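Local coordinates for 2,3-dihydroxy-2,3-dihydrophenylpropionate dehydrogenase (Pseudomonas sp. MC1, PDB 5XTF) that catalyses the NAD-dependent oxidation of cis-naphthalene dihydrodiol to 1,2-dihydroxynaphthalene, an early step of naphthalene breakdown, as a tetrameric short-chain dehydrogenase, at the interface of chains A and B and the interface of chains A and C. Residues are numbered along the deposited sequence; one frame, centred on the assembly and turned at random. Chains: chain A/B/C, 2,3-dihydroxy-2,3-dihydrophenylpropionate dehydrogenase.

Contact 1: the interface of chains A and B. Residues chain A 137, 140, 144, 186, 189-190; chain B 114, 170.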
# COMPACT_ATOMS: atom_id res chain seq x y z
N PHE A 137 -19.51 9.82 7.00
CA PHE A 137 -19.33 11.22 7.37
C PHE A 137 -20.49 11.70 8.23
O PHE A 137 -20.29 12.39 9.23
CB PHE A 137 -19.21 12.08 6.11
CG PHE A 137 -17.83 12.09 5.50
CD1 PHE A 137 -17.55 11.34 4.36
CD2 PHE A 137 -16.83 12.86 6.05
CE1 PHE A 137 -16.28 11.37 3.79
CE2 PHE A 137 -15.57 12.89 5.48
CZ PHE A 137 -15.29 12.14 4.35
N ILE A 140 -20.45 10.13 11.76
CA ILE A 140 -19.33 10.62 12.56
C ILE A 140 -19.53 12.09 12.93
O ILE A 140 -19.17 12.53 14.03
CB ILE A 140 -18.00 10.41 11.81
CG1 ILE A 140 -17.63 8.92 11.77
CG2 ILE A 140 -16.88 11.26 12.41
CD1 ILE A 140 -16.70 8.61 10.58
N LEU A 144 -19.52 13.15 16.80
CA LEU A 144 -18.26 13.78 17.20
C LEU A 144 -18.34 14.54 18.52
O LEU A 144 -17.43 14.37 19.36
CB LEU A 144 -17.77 14.69 16.06
CG LEU A 144 -16.39 15.35 16.14
CD1 LEU A 144 -15.29 14.33 16.18
CD2 LEU A 144 -16.21 16.25 14.93
N LEU A 186 -9.25 11.21 8.95
CA LEU A 186 -9.90 11.52 10.22
C LEU A 186 -9.01 11.15 11.40
O LEU A 186 -8.96 11.90 12.39
CB LEU A 186 -11.24 10.79 10.31
CG LEU A 186 -12.20 11.35 9.24
CD1 LEU A 186 -13.48 10.57 9.21
CD2 LEU A 186 -12.47 12.85 9.44
N GLU A 189 -6.64 14.11 11.60
CA GLU A 189 -7.30 15.34 12.03
C GLU A 189 -7.74 15.27 13.50
O GLU A 189 -7.64 16.26 14.23
CB GLU A 189 -8.50 15.62 11.13
CG GLU A 189 -9.34 16.78 11.57
CD GLU A 189 -10.43 17.11 10.57
OE1 GLU A 189 -11.32 17.91 10.94
OE2 GLU A 189 -10.41 16.57 9.44
N LEU A 190 -8.24 14.12 13.95
CA LEU A 190 -8.88 14.02 15.26
C LEU A 190 -7.95 13.59 16.38
O LEU A 190 -8.31 13.74 17.54
CB LEU A 190 -10.06 13.05 15.20
CG LEU A 190 -11.13 13.59 14.25
CD1 LEU A 190 -12.25 12.59 14.11
CD2 LEU A 190 -11.65 14.96 14.74
N ILE B 114 -13.98 18.29 9.92
CA ILE B 114 -15.11 17.42 10.20
C ILE B 114 -15.99 17.97 11.32
O ILE B 114 -17.13 17.53 11.47
CB ILE B 114 -14.61 16.00 10.51
CG1 ILE B 114 -15.77 14.99 10.57
CG2 ILE B 114 -13.78 16.01 11.81
CD1 ILE B 114 -16.42 14.70 9.22
N SER B 170 -10.89 15.75 4.88
CA SER B 170 -11.22 14.34 4.75
C SER B 170 -12.05 14.07 3.51
O SER B 170 -11.94 12.99 2.93
CB SER B 170 -11.95 13.86 6.00
OG SER B 170 -13.15 14.59 6.19
O HOH W 1 -11.95 16.86 7.39
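With chi1 at 174° and the rest of the chain extended, A:Glu189 reaches out to the loop residue B:Ile114. A:Glu189 OE1 accepts a hydrogen bond from the backbone N of B:Ile114 at 2.9 Å; the bond is nearly straight, 166° at H, and arrives on the syn side of OE1, slightly out of the carboxylate plane. The other oxygen, A:Glu189 OE2, lies 2.6 Å from water 1, which also meets N of B:Ser170 at 2.9 Å and its hydroxyl OG. Thus one carboxylate serves two separate stretches of chain B, and the start of helix 170-190 behind the water may favour its charged form. Replacing A:Glu189 by an alanine is likely to leave the N-H of B:Ile114 without this acceptor and water 1 without its tie to the chain A carboxylate. The B:Ile114 side chain spreads over apolar groups: CG2 packs 3.8 Å from A:Leu190 CD2, while CD1 lies in plane at the edge of the A:Phe137 ring, 3.7 Å from CD2. A:Leu186 CD2 fills in between, 4.0 Å from B:Ile114 CB. The patch thus docks a loop and a helix start of chain B onto neighbouring helices 118-150 and 170-190 of chain A, the pair typical of this short-chain dehydrogenase interface.

Contact 2: the interface of chains A and C. Residues chain A 245-246, 249, 268-270; chain C 258, 261-262, 265.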
# COMPACT_ATOMS: atom_id res chain seq x y z
N ASP A 245 -17.41 -14.78 12.97
CA ASP A 245 -15.98 -15.00 13.01
C ASP A 245 -15.17 -13.73 12.78
O ASP A 245 -13.96 -13.75 13.01
CB ASP A 245 -15.57 -16.04 11.97
CG ASP A 245 -16.42 -17.28 12.04
OD1 ASP A 245 -16.60 -17.83 13.16
OD2 ASP A 245 -16.93 -17.71 10.97
N VAL A 246 -15.79 -12.65 12.35
CA VAL A 246 -15.03 -11.47 11.94
C VAL A 246 -15.19 -10.32 12.93
O VAL A 246 -14.79 -9.20 12.62
CB VAL A 246 -15.40 -11.03 10.51
CG1 VAL A 246 -15.25 -12.21 9.55
CG2 VAL A 246 -16.81 -10.49 10.46
N PRO A 249 -11.68 -8.14 15.60
CA PRO A 249 -10.97 -6.88 15.33
C PRO A 249 -11.74 -5.64 15.76
O PRO A 249 -11.14 -4.69 16.28
CB PRO A 249 -10.76 -6.91 13.80
CG PRO A 249 -10.74 -8.35 13.46
CD PRO A 249 -11.74 -9.00 14.40
N SER A 268 -7.36 -6.32 8.26
CA SER A 268 -7.99 -7.18 7.27
C SER A 268 -8.39 -8.50 7.91
O SER A 268 -7.60 -9.11 8.64
CB SER A 268 -7.04 -7.45 6.11
OG SER A 268 -6.77 -6.24 5.43
N ILE A 269 -9.61 -8.96 7.61
CA ILE A 269 -10.07 -10.25 8.10
C ILE A 269 -10.85 -10.92 6.97
O ILE A 269 -12.08 -10.78 6.87
CB ILE A 269 -10.86 -10.09 9.42
CG1 ILE A 269 -11.31 -11.44 9.97
CG2 ILE A 269 -12.04 -9.14 9.29
CD1 ILE A 269 -11.50 -11.40 11.48
N ASP A 270 -10.14 -11.66 6.13
CA ASP A 270 -10.66 -12.00 4.81
C ASP A 270 -10.25 -13.38 4.33
O ASP A 270 -10.38 -13.65 3.13
CB ASP A 270 -10.19 -10.96 3.78
CG ASP A 270 -8.67 -10.93 3.62
OD1 ASP A 270 -7.96 -11.75 4.26
OD2 ASP A 270 -8.16 -10.08 2.86
N GLN C 258 -10.54 -16.20 17.78
CA GLN C 258 -10.72 -14.85 17.28
C GLN C 258 -10.02 -14.61 15.95
O GLN C 258 -10.43 -13.72 15.20
CB GLN C 258 -10.22 -13.85 18.32
CG GLN C 258 -10.88 -13.93 19.69
CD GLN C 258 -10.11 -13.12 20.71
OE1 GLN C 258 -8.93 -12.83 20.53
NE2 GLN C 258 -10.77 -12.73 21.78
N PHE C 261 -9.85 -16.62 10.85
CA PHE C 261 -10.09 -16.14 9.49
C PHE C 261 -9.07 -15.08 9.07
O PHE C 261 -9.27 -14.40 8.05
CB PHE C 261 -11.52 -15.62 9.37
CG PHE C 261 -12.05 -15.60 7.97
CD1 PHE C 261 -12.07 -16.76 7.21
CD2 PHE C 261 -12.54 -14.43 7.41
CE1 PHE C 261 -12.55 -16.75 5.91
CE2 PHE C 261 -13.04 -14.41 6.11
CZ PHE C 261 -13.05 -15.57 5.36
N ILE C 262 -7.97 -14.93 9.79
CA ILE C 262 -7.00 -13.88 9.52
C ILE C 262 -5.70 -14.52 9.05
O ILE C 262 -5.04 -15.24 9.81
CB ILE C 262 -6.74 -13.02 10.76
CG1 ILE C 262 -8.07 -12.48 11.30
CG2 ILE C 262 -5.81 -11.87 10.40
CD1 ILE C 262 -7.93 -11.70 12.59
N THR C 265 -2.32 -10.73 7.09
CA THR C 265 -2.69 -9.44 7.65
C THR C 265 -1.53 -8.87 8.45
O THR C 265 -0.72 -9.61 9.00
CB THR C 265 -3.93 -9.58 8.56
OG1 THR C 265 -5.09 -9.79 7.75
CG2 THR C 265 -4.17 -8.38 9.48
O HOH W 2 -7.27 -11.53 6.69
O HOH W 3 -11.22 -14.78 12.56
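A:Ile269 and C:Ile262 meet with their side chains slanted across one another, the outer carbons of one lying against the CG1 branch of the other: A:Ile269 CD1 is 3.6 Å from C:Ile262 CG1. A chi1 of -178° turns CG1 of A:Ile269 away from its backbone N, a setting that carries CD1 from the end of strand 266-269 towards chain C. Next to this pair, the ring of C:Phe261 applies its CD2-CE2-CZ side to the backbone that follows the strand, with CE2 3.6 Å from A:Asp270 CA. The ring also runs alongside A:Val246, both side chains pointing the same way, in a looser contact.

Polar links frame the apolar centre. On one flank the hydroxyl OG1 of C:Thr265 donates to the backbone O of A:Ser268 at 2.7 Å, coming from above the carbonyl plane, 44° out of it. The methyl CG2 of C:Thr265 rests 3.6 Å from A:Ser268 O. On the opposite flank water 3 joins the backbone O of A:Asp245 to the backbone O of C:Gln258 and the backbone N of C:Phe261. The patch belongs to the interface through which short-chain dehydrogenase tetramers commonly bring their C-terminal segments together. Water 2 completes it, lying 2.5 Å from the carboxylate OD1 of A:Asp270 and 3.0 Å from C:Thr265 OG1.

Contact 3: the interface of chains A and B. Residues chain A 165, 170-171, 173; chain B 137, 181, 185-186, 189.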
# COMPACT_ATOMS: atom_id res chain seq x y z
N VAL A 165 -9.14 -6.10 -6.13
CA VAL A 165 -10.26 -6.23 -7.05
C VAL A 165 -10.81 -7.64 -6.93
O VAL A 165 -10.16 -8.54 -6.40
CB VAL A 165 -9.87 -5.91 -8.51
CG1 VAL A 165 -9.04 -4.66 -8.58
CG2 VAL A 165 -9.13 -7.09 -9.12
N SER A 170 -16.79 -1.54 -10.13
CA SER A 170 -15.94 -0.38 -9.91
C SER A 170 -16.55 0.60 -8.90
O SER A 170 -15.82 1.19 -8.09
CB SER A 170 -15.66 0.31 -11.25
OG SER A 170 -16.82 0.33 -12.07
N CYS A 171 -17.88 0.78 -8.91
CA CYS A 171 -18.49 1.69 -7.94
C CYS A 171 -18.23 1.23 -6.52
O CYS A 171 -17.85 2.01 -5.64
CB CYS A 171 -19.99 1.82 -8.19
SG CYS A 171 -20.39 2.64 -9.72
N ILE A 173 -15.90 -0.94 -5.39
CA ILE A 173 -14.48 -0.94 -5.05
C ILE A 173 -14.00 0.47 -4.78
O ILE A 173 -13.21 0.71 -3.86
CB ILE A 173 -13.66 -1.63 -6.14
CG1 ILE A 173 -13.93 -3.13 -6.09
CG2 ILE A 173 -12.19 -1.38 -5.92
CD1 ILE A 173 -13.35 -3.90 -7.25
N PHE B 137 -16.24 8.66 -13.68
CA PHE B 137 -17.11 7.59 -14.17
C PHE B 137 -17.87 8.03 -15.42
O PHE B 137 -17.97 7.26 -16.39
CB PHE B 137 -18.09 7.15 -13.09
CG PHE B 137 -17.51 6.21 -12.06
CD1 PHE B 137 -17.08 6.68 -10.82
CD2 PHE B 137 -17.41 4.86 -12.32
CE1 PHE B 137 -16.55 5.82 -9.87
CE2 PHE B 137 -16.88 3.99 -11.38
CZ PHE B 137 -16.45 4.47 -10.16
N GLY B 181 -9.22 3.52 -6.26
CA GLY B 181 -10.06 2.35 -6.38
C GLY B 181 -10.55 2.14 -7.79
O GLY B 181 -10.54 1.01 -8.30
N ALA B 185 -10.01 -1.19 -10.25
CA ALA B 185 -11.18 -1.96 -10.69
C ALA B 185 -11.37 -1.88 -12.20
O ALA B 185 -11.65 -2.90 -12.85
CB ALA B 185 -12.43 -1.46 -9.97
N LEU B 186 -11.24 -0.69 -12.77
CA LEU B 186 -11.44 -0.55 -14.21
C LEU B 186 -10.31 -1.22 -15.00
O LEU B 186 -10.57 -1.84 -16.03
CB LEU B 186 -11.57 0.92 -14.57
CG LEU B 186 -12.85 1.51 -13.99
CD1 LEU B 186 -12.93 2.98 -14.34
CD2 LEU B 186 -14.06 0.73 -14.50
N GLU B 189 -11.16 -4.77 -15.01
CA GLU B 189 -12.38 -5.08 -15.76
C GLU B 189 -12.19 -4.92 -17.26
O GLU B 189 -12.75 -5.70 -18.04
CB GLU B 189 -13.52 -4.18 -15.27
CG GLU B 189 -14.80 -4.41 -16.04
CD GLU B 189 -15.96 -3.56 -15.53
OE1 GLU B 189 -15.94 -3.14 -14.35
OE2 GLU B 189 -16.88 -3.31 -16.34
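A:Ser170 and B:Ala185 touch where the start of one helix 170-190 rests on the later turns of its mate, the B:Ala185 methyl CB standing 3.7 Å from A:Ser170 CA. The small side chains of A:Ser170 and B:Ala185 probably allow the close approach of the two helices. That methyl also meets A:Ile173, whose CD1 lies 3.8 Å away, while the CG2 branch of A:Ile173 turns to the backbone O of B:Gly181, one helical turn earlier. B:Leu186 brings its CD2 branch to 3.6 Å from A:Ser170 CB.

Beside B:Leu186, B:Phe137 from helix 118-150 presents its ring margin: the backbone O of A:Ser170 lies in plane at the edge, 3.9 Å from CZ. Setting CG of B:Phe137 anti to its carbonyl carbon (chi1 -80°) swings the ring towards this helix start, where CZ also faces A:Cys171 CA. On the far side, A:Val165 comes from a loop and lays CG1 against the B:Ala185 backbone.

The helix packed here also holds A:Lys176, an NAD-binding residue of the family's YxxxK motif, so the interface is likely to steady the catalytic helix. The A:Ser170 hydroxyl OG lies 3.7 Å from B:Leu186 CD2.

Contacts 1 and 3 lie on the same two-fold A-B interface, about 25 Å apart between their C-alpha centres, and share helices 118-150 and 170-190. Phe137, Leu186, Glu189 and Ser170 appear in both with the chains exchanged, so contact 3 partly repeats contact 1 from the other side. Contact 2 belongs to the separate A-C interface, built from strand 266-269 and nearby C-terminal segments; its C-alpha centre is about 26 Å from that of contact 1 and about 24 Å from that of contact 3. Using different surfaces, the two interfaces let each subunit bind two neighbours at once, in keeping with the tetramer.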